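Long-range contacts in ADP-dependent L-serine kinase SerK (Thermococcus kodakarensis KOD1, PDB 5X0G), which uses ADP to phosphorylate free L-serine, giving O-phospho-L-serine and AMP, the first step from serine to cysteine: residues V19-D24 and A85-L90; A30-K35 and G70-A75; W51-L56 and D232-K237. The protein carries 1 engineered substitution. All coordinates share one frame; numbering follows the deposited sequence. Where two conformers were deposited one is given.

Contact 1: residues V19-D24 and A85-L90; sequences VFIELD and APSVIL. With 7WF (2-hydroxy-3-[4-(2-hydroxy-3-sulfopropyl)piperazin-1-yl]propane-1-sulfonic acid), chain D.
Val19 and Ser87 form an antiparallel hydrogen-bonded pair. Val19 N gives a straight bond to Ser87 O (2.8 Å). The return bond from Ser87 N to Val19 O is more bent, 136° at the hydrogen. CG1 of Val19 meets Ile89 CD1 at 3.7 Å. Phe20 pairs with Pro86 at a non-hydrogen-bonded site. Its CG lies anti to the carbonyl carbon (chi1 -73°), which lets CE1 reach Pro86 CD at 4.1 Å. Its N-H turns outward and binds sulfonate O3 of the bound 7WF at 2.7 Å. An alanine here is likely to uncover the part of the Pro86 ring, CG and CD, that CE1 of Phe20 now covers. Ile21 and Ala85 make the next hydrogen-bonded pair. Ala85 O takes Ile21 N at 3.1 Å and Ser87 OG at 3.0 Å, from opposite faces of its plane. Beyond the strand, Leu23 sets CD2 on Ala85 CB (3.8 Å), and Leu77 of helix 71-80 touches both side chains. The contact joins edge strand 19-22 to strand 84-89. Every hydrogen bond across it is backbone to backbone, while Ser87 OG bonds within its own strand. The main chain thus carries the pairing, and the side chains add apolar cover.

Contact 2: residues A30-K35 and G70-A75; sequences AQLVQK and GHHRWA. Engineered in segment 30-35: Ala30 (natural residue Glu). With ADP (adenosine-5'-diphosphate), chain C; AMP (adenosine monophosphate), chain B.
His72 meets Val33 through its ring edge. Val33 N donates to NE2 at 3.1 Å, almost exactly in the ring plane but bent to 143° at the hydrogen. NE2 is therefore the acceptor, which leaves ND1 as the donor. ND1 binds ADP O3A, or AMP O2P when the product is there, at 2.8 Å in each case. The backbone bond from Val33 thus fixes the ring's rotation and orients it toward the phosphates. Leu32 CD2 lies over one face of the same ring. The leucine fork also closes on the helix, with CD1 on Ala75 CB at 3.5 Å and CD2 against His71 O. The first torsion of Leu32 puts CG anti to the carbonyl carbon (chi1 -55°), and the two methyls reach past His72 to Ala75. Ala30, an engineered residue in place of the natural glutamate, lays CB over one face of the His71 ring, 4.1 Å from its centroid. ND1 of that ring donates to ADP O2B at 2.9 Å, while His29 N is hydrogen-bonded to NE2. Further along, Arg73 NE and NH2 grip the alpha-phosphate by the guanidinium edge. Gly70 is the N-cap of helix 71-80, and its N and that of His71 both donate to ADP O2B. A phosphate pocket at a helix N-terminus, where the helix dipole would favour the anion, is a common nucleotide-binding arrangement. Here it forms the phosphate end of the ADP site of the ParB-like domain, and Gly70, His71 and His72 also bind O-phospho-L-serine. It lies beside Ala30, inferred to be at the active site.

Contact 3: residues W51-L56 and D232-K237; sequences WKPMLL and DKIDVK. With ADP (adenosine-5'-diphosphate), chain C; AMP (adenosine monophosphate), chain B.
Trp51 and Ile234 carry most of this surface contact, with Pro53 behind them. Trp51 is part of the ADP site of the ParB-like domain, and Ile234 backs it. Segment 51-56 leads into strand 54-58, and segment 232-237 leads into the short strand 236-237. Ile234 N donates to Trp51 O at 3.0 Å, a straight bond at the hydrogen. The donor stands above the carbonyl plane, 38° out of it. The same oxygen is also approached by Lys233 CA. In return, Trp51 CA lies 3.4 Å from Ile234 O in a CA-H...O contact. The two backbones are thus joined by one hydrogen bond and two CA-H...O contacts. This pairing runs on from the small antiparallel sheet of strands 49-50 and 236-237.

Trp51 CG lies between the backbone N and the carbonyl carbon (chi1 45°). This places the indole over the nucleotide. One indole face lies on the adenine, with ADP C5 3.3 Å above the plane and offset toward the rim. AMP stacks in the same way. The aliphatic part of Lys233 runs alongside the indole, pointing the same way, and its CG comes to 4.1 Å from Trp51 CE3. Lys52, next in sequence, has its CB turned away from segment 232-237, and its NZ binds O2' and O3' of ADP and O2' of AMP.

Ile234 has its CG1 in the same kind of position between N and carbonyl carbon (chi1 59°). CG1 packs on the carbonyl group of Trp51. Pro86 of strand 84-89 and Tyr18 also touch the isoleucine. At the far end of its chain, Ile234 CD1 crosses the proline ring, 4.0 Å from Pro53 CB.

In the fold
Contacts 1 and 3 reach the same mixed sheet, since strands 84-89 and 54-58 are neighbours in it. Contact 1 is partly buried and is made by regular strand pairing at the sheet's edge. Contact 3 lies at the surface and relies on a single backbone bond plus apolar packing. Contact 2 is partly buried and closer to the chain's centre. It brings a loop against a helix start, and a histidine ring takes the place of a backbone acceptor. Contacts 2 and 3 hold different ends of the nucleotide, the phosphates and the adenosine. Arg73 NH1 bonded to Lys52 O ties them together, and Trp74 NE1 bonded to Leu23 O ties contact 2 to contact 1.

Contact 1: residues V19-D24 and A85-L90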
# COMPACT_ATOMS: atom_id res chain seq x y z
N VAL A 19 -21.42 1.54 -9.19
CA VAL A 19 -22.52 2.02 -8.34
C VAL A 19 -21.98 3.18 -7.49
O VAL A 19 -20.83 3.14 -7.06
CB VAL A 19 -23.07 0.87 -7.47
CG1 VAL A 19 -21.98 0.21 -6.63
CG2 VAL A 19 -24.23 1.36 -6.61
N PHE A 20 -22.80 4.21 -7.29
CA PHE A 20 -22.40 5.32 -6.43
C PHE A 20 -22.52 4.87 -4.98
O PHE A 20 -23.58 4.37 -4.57
CB PHE A 20 -23.26 6.55 -6.65
CG PHE A 20 -23.00 7.27 -7.93
CD1 PHE A 20 -21.78 7.89 -8.16
CD2 PHE A 20 -23.99 7.36 -8.91
CE1 PHE A 20 -21.55 8.57 -9.35
CE2 PHE A 20 -23.75 8.02 -10.11
CZ PHE A 20 -22.53 8.64 -10.32
N ILE A 21 -21.45 5.06 -4.22
CA ILE A 21 -21.40 4.73 -2.81
C ILE A 21 -20.96 5.97 -2.08
O ILE A 21 -20.06 6.66 -2.53
CB ILE A 21 -20.41 3.57 -2.52
CG1 ILE A 21 -20.82 2.29 -3.29
CG2 ILE A 21 -20.29 3.30 -1.03
CD1 ILE A 21 -22.11 1.68 -2.83
N GLU A 22 -21.63 6.27 -0.96
CA GLU A 22 -21.28 7.46 -0.19
C GLU A 22 -19.91 7.29 0.44
O GLU A 22 -19.57 6.23 0.95
CB GLU A 22 -22.36 7.80 0.86
CG GLU A 22 -23.73 8.10 0.25
CD GLU A 22 -23.81 9.39 -0.55
OE1 GLU A 22 -23.57 10.48 0.02
OE2 GLU A 22 -24.13 9.34 -1.75
N LEU A 23 -19.11 8.35 0.41
CA LEU A 23 -17.71 8.32 0.86
C LEU A 23 -17.60 8.01 2.34
O LEU A 23 -16.67 7.34 2.77
CB LEU A 23 -17.03 9.67 0.56
CG LEU A 23 -16.94 10.03 -0.93
CD1 LEU A 23 -16.61 11.51 -1.12
CD2 LEU A 23 -15.92 9.14 -1.62
N ASP A 24 -18.59 8.46 3.12
CA ASP A 24 -18.60 8.15 4.55
C ASP A 24 -18.94 6.67 4.86
O ASP A 24 -18.85 6.27 6.01
CB ASP A 24 -19.49 9.13 5.34
CG ASP A 24 -20.99 9.04 4.99
OD1 ASP A 24 -21.42 8.12 4.27
OD2 ASP A 24 -21.73 9.94 5.45
N ALA A 85 -18.68 8.36 -4.55
CA ALA A 85 -17.78 7.99 -5.65
C ALA A 85 -18.32 6.78 -6.41
O ALA A 85 -18.90 5.86 -5.79
CB ALA A 85 -16.39 7.71 -5.11
N PRO A 86 -18.13 6.76 -7.75
CA PRO A 86 -18.52 5.54 -8.46
C PRO A 86 -17.55 4.45 -8.07
O PRO A 86 -16.32 4.68 -8.02
CB PRO A 86 -18.40 5.91 -9.94
CG PRO A 86 -17.69 7.20 -10.01
CD PRO A 86 -17.59 7.79 -8.64
N SER A 87 -18.11 3.28 -7.80
CA SER A 87 -17.39 2.20 -7.18
C SER A 87 -17.75 0.88 -7.83
O SER A 87 -18.86 0.71 -8.32
CB SER A 87 -17.78 2.12 -5.71
OG SER A 87 -17.49 3.32 -5.02
N VAL A 88 -16.80 -0.06 -7.79
CA VAL A 88 -17.06 -1.45 -8.17
C VAL A 88 -16.91 -2.30 -6.91
O VAL A 88 -15.92 -2.21 -6.19
CB VAL A 88 -16.10 -1.88 -9.30
CG1 VAL A 88 -16.11 -3.40 -9.52
CG2 VAL A 88 -16.47 -1.14 -10.57
N ILE A 89 -17.92 -3.13 -6.64
CA ILE A 89 -17.93 -3.95 -5.46
C ILE A 89 -17.36 -5.32 -5.84
O ILE A 89 -17.91 -6.00 -6.72
CB ILE A 89 -19.36 -4.07 -4.89
CG1 ILE A 89 -19.86 -2.67 -4.50
CG2 ILE A 89 -19.38 -5.00 -3.69
CD1 ILE A 89 -21.36 -2.60 -4.30
N LEU A 90 -16.26 -5.69 -5.19
CA LEU A 90 -15.55 -6.93 -5.44
C LEU A 90 -16.06 -8.08 -4.60
O LEU A 90 -16.46 -7.88 -3.45
CB LEU A 90 -14.09 -6.79 -5.06
CG LEU A 90 -13.29 -5.75 -5.82
CD1 LEU A 90 -11.92 -5.66 -5.18
CD2 LEU A 90 -13.20 -6.15 -7.29
O1 7WF D . -26.45 2.44 -9.57
S1 7WF D . -26.06 3.81 -9.76
O2 7WF D . -27.23 4.59 -10.01
O3 7WF D . -25.27 4.31 -8.42
C1 7WF D . -25.01 3.98 -11.05
C2 7WF D . -25.45 3.16 -12.26
O4 7WF D . -25.00 1.82 -12.06
C3 7WF D . -24.83 3.73 -13.54
N1 7WF D . -24.95 2.84 -14.71
C7 7WF D . -26.35 2.76 -15.18
C6 7WF D . -26.46 1.81 -16.37
N2 7WF D . -25.60 2.26 -17.48
C5 7WF D . -24.20 2.46 -17.05
C4 7WF D . -24.12 3.36 -15.81

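Contact 2: residues A30-K35 and G70-A75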
# COMPACT_ATOMS: atom_id res chain seq x y z
N ALA A 30 -5.15 2.02 4.75
CA ALA A 30 -3.81 2.54 4.69
C ALA A 30 -3.76 4.04 5.02
O ALA A 30 -4.68 4.79 4.68
CB ALA A 30 -3.19 2.29 3.31
N GLN A 31 -2.67 4.44 5.66
CA GLN A 31 -2.35 5.85 5.85
C GLN A 31 -2.24 6.51 4.48
O GLN A 31 -1.80 5.89 3.51
CB GLN A 31 -1.05 6.00 6.62
CG GLN A 31 -1.10 5.51 8.06
CD GLN A 31 0.21 5.68 8.80
OE1 GLN A 31 1.29 5.64 8.21
NE2 GLN A 31 0.13 5.85 10.11
N LEU A 32 -2.68 7.76 4.39
CA LEU A 32 -2.60 8.49 3.11
C LEU A 32 -1.18 9.02 2.89
O LEU A 32 -0.37 9.04 3.81
CB LEU A 32 -3.63 9.63 3.08
CG LEU A 32 -5.07 9.19 3.35
CD1 LEU A 32 -5.97 10.35 3.76
CD2 LEU A 32 -5.64 8.45 2.13
N VAL A 33 -0.92 9.47 1.67
CA VAL A 33 0.35 10.04 1.22
C VAL A 33 -0.12 11.36 0.62
O VAL A 33 -0.89 11.36 -0.35
CB VAL A 33 1.07 9.19 0.14
CG1 VAL A 33 2.36 9.85 -0.32
CG2 VAL A 33 1.37 7.79 0.66
N GLN A 34 0.30 12.47 1.19
CA GLN A 34 -0.27 13.77 0.84
C GLN A 34 -0.01 14.14 -0.62
O GLN A 34 -0.85 14.78 -1.27
CB GLN A 34 0.26 14.86 1.78
CG GLN A 34 -0.72 16.00 2.03
CD GLN A 34 -1.96 15.58 2.82
OE1 GLN A 34 -2.08 14.45 3.28
NE2 GLN A 34 -2.89 16.51 2.99
N LYS A 35 1.15 13.74 -1.11
CA LYS A 35 1.55 13.95 -2.50
C LYS A 35 0.55 13.27 -3.45
O LYS A 35 0.14 13.86 -4.45
CB LYS A 35 2.98 13.42 -2.71
CG LYS A 35 3.55 13.58 -4.11
N GLY A 70 -8.27 2.82 -3.91
CA GLY A 70 -8.86 4.14 -4.02
C GLY A 70 -8.75 5.08 -2.83
O GLY A 70 -9.60 5.95 -2.68
N HIS A 71 -7.72 4.94 -1.99
CA HIS A 71 -7.60 5.80 -0.79
C HIS A 71 -7.49 7.28 -1.11
O HIS A 71 -8.09 8.11 -0.41
CB HIS A 71 -6.41 5.40 0.06
CG HIS A 71 -6.53 4.03 0.64
ND1 HIS A 71 -5.83 2.96 0.13
CD2 HIS A 71 -7.26 3.54 1.67
CE1 HIS A 71 -6.13 1.87 0.81
NE2 HIS A 71 -6.99 2.20 1.75
N HIS A 72 -6.72 7.62 -2.14
CA HIS A 72 -6.46 9.03 -2.45
C HIS A 72 -7.58 9.66 -3.27
O HIS A 72 -7.90 10.84 -3.08
CB HIS A 72 -5.07 9.20 -3.04
CG HIS A 72 -4.01 8.63 -2.15
ND1 HIS A 72 -3.63 7.31 -2.22
CD2 HIS A 72 -3.34 9.15 -1.09
CE1 HIS A 72 -2.73 7.06 -1.30
NE2 HIS A 72 -2.54 8.15 -0.60
N ARG A 73 -8.23 8.87 -4.13
CA ARG A 73 -9.54 9.26 -4.71
C ARG A 73 -10.56 9.57 -3.62
O ARG A 73 -11.21 10.61 -3.65
CB ARG A 73 -10.10 8.18 -5.63
CG ARG A 73 -9.54 8.21 -7.04
CD ARG A 73 -9.83 6.91 -7.78
NE ARG A 73 -8.90 5.85 -7.39
CZ ARG A 73 -9.02 4.57 -7.74
NH1 ARG A 73 -10.03 4.16 -8.48
NH2 ARG A 73 -8.12 3.69 -7.33
N TRP A 74 -10.70 8.64 -2.68
CA TRP A 74 -11.63 8.80 -1.55
C TRP A 74 -11.30 10.04 -0.74
O TRP A 74 -12.14 10.93 -0.61
CB TRP A 74 -11.61 7.54 -0.67
CG TRP A 74 -12.29 7.68 0.66
CD1 TRP A 74 -13.64 7.66 0.91
CD2 TRP A 74 -11.66 7.79 1.93
NE1 TRP A 74 -13.88 7.78 2.26
CE2 TRP A 74 -12.68 7.85 2.92
CE3 TRP A 74 -10.32 7.84 2.35
CZ2 TRP A 74 -12.40 7.98 4.28
CZ3 TRP A 74 -10.05 7.97 3.71
CH2 TRP A 74 -11.08 8.04 4.66
N ALA A 75 -10.07 10.12 -0.24
CA ALA A 75 -9.64 11.23 0.61
C ALA A 75 -9.68 12.57 -0.12
O ALA A 75 -10.03 13.60 0.47
CB ALA A 75 -8.26 10.95 1.16
PB ADP C . -4.35 3.88 -3.54
O1B ADP C . -4.16 3.19 -4.88
O2B ADP C . -5.49 3.32 -2.73
O3B ADP C . -3.07 4.11 -2.79
PA ADP C . -5.56 5.72 -5.27
O1A ADP C . -6.81 6.50 -4.96
O2A ADP C . -5.67 4.45 -6.06
O3A ADP C . -4.81 5.38 -3.89
O5' ADP C . -4.51 6.71 -5.98
C5' ADP C . -4.91 7.78 -6.84
C4' ADP C . -5.62 7.27 -8.08
O4' ADP C . -6.44 8.30 -8.61
C3' ADP C . -4.68 6.87 -9.23
O3' ADP C . -5.00 5.55 -9.69
C2' ADP C . -4.96 7.85 -10.34
O2' ADP C . -4.82 7.32 -11.66
C1' ADP C . -6.41 8.17 -10.03
N9 ADP C . -6.88 9.37 -10.76
C8 ADP C . -6.15 10.38 -11.25
N7 ADP C . -6.95 11.29 -11.86
C5 ADP C . -8.21 10.84 -11.77
C6 ADP C . -9.55 11.29 -12.19
N6 ADP C . -9.72 12.45 -12.87
N1 ADP C . -10.60 10.51 -11.88
C2 ADP C . -10.48 9.35 -11.20
N3 ADP C . -9.30 8.88 -10.79
C4 ADP C . -8.16 9.57 -11.05
P AMP B . -5.73 5.98 -5.31
O1P AMP B . -7.08 6.65 -5.29
O2P AMP B . -5.09 5.75 -3.96
O3P AMP B . -5.69 4.80 -6.25
O5' AMP B . -4.77 7.10 -5.95
C5' AMP B . -5.31 8.11 -6.79
C4' AMP B . -5.58 7.50 -8.15
O4' AMP B . -6.56 8.25 -8.84
C3' AMP B . -4.34 7.47 -9.03
O3' AMP B . -3.89 6.13 -9.20
C2' AMP B . -4.76 8.08 -10.35
O2' AMP B . -4.38 7.29 -11.47
C1' AMP B . -6.27 8.18 -10.23
N9 AMP B . -6.82 9.37 -10.92
C8 AMP B . -6.12 10.41 -11.41
N7 AMP B . -6.97 11.31 -11.97
C5 AMP B . -8.22 10.84 -11.84
C6 AMP B . -9.58 11.28 -12.21
N6 AMP B . -9.79 12.45 -12.86
N1 AMP B . -10.60 10.47 -11.87
C2 AMP B . -10.43 9.30 -11.23
N3 AMP B . -9.23 8.84 -10.87
C4 AMP B . -8.11 9.55 -11.15

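Contact 3: residues W51-L56 and D232-K237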
# COMPACT_ATOMS: atom_id res chain seq x y z
N TRP A 51 -12.83 9.06 -13.89
CA TRP A 51 -12.80 7.99 -14.90
C TRP A 51 -12.44 6.59 -14.40
O TRP A 51 -12.50 5.62 -15.19
CB TRP A 51 -11.89 8.38 -16.08
CG TRP A 51 -10.54 8.98 -15.72
CD1 TRP A 51 -10.22 10.31 -15.68
CD2 TRP A 51 -9.34 8.27 -15.38
NE1 TRP A 51 -8.89 10.48 -15.34
CE2 TRP A 51 -8.34 9.24 -15.14
CE3 TRP A 51 -9.01 6.92 -15.25
CZ2 TRP A 51 -7.03 8.89 -14.78
CZ3 TRP A 51 -7.71 6.58 -14.90
CH2 TRP A 51 -6.74 7.56 -14.65
N LYS A 52 -12.12 6.46 -13.11
CA LYS A 52 -11.51 5.25 -12.55
C LYS A 52 -12.27 4.86 -11.25
O LYS A 52 -12.00 5.42 -10.19
CB LYS A 52 -10.01 5.50 -12.25
CG LYS A 52 -9.18 4.23 -11.95
CD LYS A 52 -7.74 4.54 -11.53
CE LYS A 52 -6.69 4.06 -12.53
NZ LYS A 52 -5.36 4.76 -12.44
N PRO A 53 -13.22 3.91 -11.33
CA PRO A 53 -14.06 3.69 -10.13
C PRO A 53 -13.25 3.15 -8.94
O PRO A 53 -12.21 2.49 -9.16
CB PRO A 53 -15.08 2.64 -10.61
CG PRO A 53 -14.36 1.90 -11.68
CD PRO A 53 -13.51 2.91 -12.39
N MET A 54 -13.72 3.45 -7.72
CA MET A 54 -13.22 2.83 -6.48
C MET A 54 -13.34 1.31 -6.62
O MET A 54 -14.25 0.85 -7.30
CB MET A 54 -14.07 3.23 -5.25
CG MET A 54 -14.55 4.67 -5.11
SD MET A 54 -13.52 5.62 -3.98
CE MET A 54 -12.05 5.38 -4.93
N LEU A 55 -12.45 0.56 -5.97
CA LEU A 55 -12.65 -0.89 -5.76
C LEU A 55 -12.94 -1.11 -4.27
O LEU A 55 -12.11 -0.76 -3.41
CB LEU A 55 -11.44 -1.70 -6.24
CG LEU A 55 -11.15 -1.46 -7.72
CD1 LEU A 55 -9.92 -2.23 -8.18
CD2 LEU A 55 -12.35 -1.85 -8.57
N LEU A 56 -14.13 -1.64 -3.99
CA LEU A 56 -14.61 -1.83 -2.62
C LEU A 56 -14.92 -3.28 -2.31
O LEU A 56 -15.19 -4.07 -3.22
CB LEU A 56 -15.88 -1.01 -2.38
CG LEU A 56 -15.83 0.49 -2.67
CD1 LEU A 56 -17.22 1.09 -2.45
CD2 LEU A 56 -14.80 1.21 -1.82
N ASP A 232 -13.08 -1.42 -16.63
CA ASP A 232 -12.96 -0.48 -17.73
C ASP A 232 -13.23 0.97 -17.24
O ASP A 232 -13.87 1.19 -16.20
CB ASP A 232 -13.90 -0.86 -18.88
CG ASP A 232 -13.35 -0.47 -20.23
OD1 ASP A 232 -12.50 0.44 -20.29
OD2 ASP A 232 -13.75 -1.07 -21.25
N LYS A 233 -12.72 1.94 -17.99
CA LYS A 233 -12.88 3.36 -17.65
C LYS A 233 -14.34 3.78 -17.75
O LYS A 233 -15.09 3.24 -18.56
CB LYS A 233 -11.99 4.24 -18.53
CG LYS A 233 -10.54 4.33 -18.07
CD LYS A 233 -9.79 2.99 -18.01
CE LYS A 233 -9.39 2.46 -19.38
NZ LYS A 233 -8.28 1.46 -19.33
N ILE A 234 -14.73 4.74 -16.92
CA ILE A 234 -16.13 5.18 -16.84
C ILE A 234 -16.29 6.66 -17.15
O ILE A 234 -15.33 7.40 -17.09
CB ILE A 234 -16.75 4.85 -15.47
CG1 ILE A 234 -15.98 5.51 -14.32
CG2 ILE A 234 -16.77 3.35 -15.26
CD1 ILE A 234 -16.71 5.43 -13.00
N ASP A 235 -17.53 7.06 -17.43
CA ASP A 235 -17.89 8.41 -17.84
C ASP A 235 -18.76 9.00 -16.72
O ASP A 235 -19.99 8.86 -16.73
CB ASP A 235 -18.66 8.33 -19.17
CG ASP A 235 -19.26 9.65 -19.60
OD1 ASP A 235 -18.71 10.72 -19.25
OD2 ASP A 235 -20.29 9.62 -20.32
N VAL A 236 -18.10 9.62 -15.75
CA VAL A 236 -18.76 10.28 -14.63
C VAL A 236 -18.16 11.67 -14.50
O VAL A 236 -16.94 11.83 -14.56
CB VAL A 236 -18.63 9.47 -13.31
CG1 VAL A 236 -19.14 10.26 -12.11
CG2 VAL A 236 -19.35 8.16 -13.46
N LYS A 237 -19.02 12.67 -14.37
CA LYS A 237 -18.61 14.06 -14.23
C LYS A 237 -18.41 14.33 -12.74
O LYS A 237 -19.17 13.83 -11.91
CB LYS A 237 -19.67 15.01 -14.81
CG LYS A 237 -19.55 15.27 -16.30
CD LYS A 237 -19.63 13.99 -17.13
CE LYS A 237 -19.87 14.28 -18.60
NZ LYS A 237 -20.19 13.02 -19.34
PB ADP C . -4.35 3.88 -3.54
O1B ADP C . -4.16 3.19 -4.88
O2B ADP C . -5.49 3.32 -2.73
O3B ADP C . -3.07 4.11 -2.79
PA ADP C . -5.56 5.72 -5.27
O1A ADP C . -6.81 6.50 -4.96
O2A ADP C . -5.67 4.45 -6.06
O3A ADP C . -4.81 5.38 -3.89
O5' ADP C . -4.51 6.71 -5.98
C5' ADP C . -4.91 7.78 -6.84
C4' ADP C . -5.62 7.27 -8.08
O4' ADP C . -6.44 8.30 -8.61
C3' ADP C . -4.68 6.87 -9.23
O3' ADP C . -5.00 5.55 -9.69
C2' ADP C . -4.96 7.85 -10.34
O2' ADP C . -4.82 7.32 -11.66
C1' ADP C . -6.41 8.17 -10.03
N9 ADP C . -6.88 9.37 -10.76
C8 ADP C . -6.15 10.38 -11.25
N7 ADP C . -6.95 11.29 -11.86
C5 ADP C . -8.21 10.84 -11.77
C6 ADP C . -9.55 11.29 -12.19
N6 ADP C . -9.72 12.45 -12.87
N1 ADP C . -10.60 10.51 -11.88
C2 ADP C . -10.48 9.35 -11.20
N3 ADP C . -9.30 8.88 -10.79
C4 ADP C . -8.16 9.57 -11.05
P AMP B . -5.73 5.98 -5.31
O1P AMP B . -7.08 6.65 -5.29
O2P AMP B . -5.09 5.75 -3.96
O3P AMP B . -5.69 4.80 -6.25
O5' AMP B . -4.77 7.10 -5.95
C5' AMP B . -5.31 8.11 -6.79
C4' AMP B . -5.58 7.50 -8.15
O4' AMP B . -6.56 8.25 -8.84
C3' AMP B . -4.34 7.47 -9.03
O3' AMP B . -3.89 6.13 -9.20
C2' AMP B . -4.76 8.08 -10.35
O2' AMP B . -4.38 7.29 -11.47
C1' AMP B . -6.27 8.18 -10.23
N9 AMP B . -6.82 9.37 -10.92
C8 AMP B . -6.12 10.41 -11.41
N7 AMP B . -6.97 11.31 -11.97
C5 AMP B . -8.22 10.84 -11.84
C6 AMP B . -9.58 11.28 -12.21
N6 AMP B . -9.79 12.45 -12.86
N1 AMP B . -10.60 10.47 -11.87
C2 AMP B . -10.43 9.30 -11.23
N3 AMP B . -9.23 8.84 -10.87
C4 AMP B . -8.11 9.55 -11.15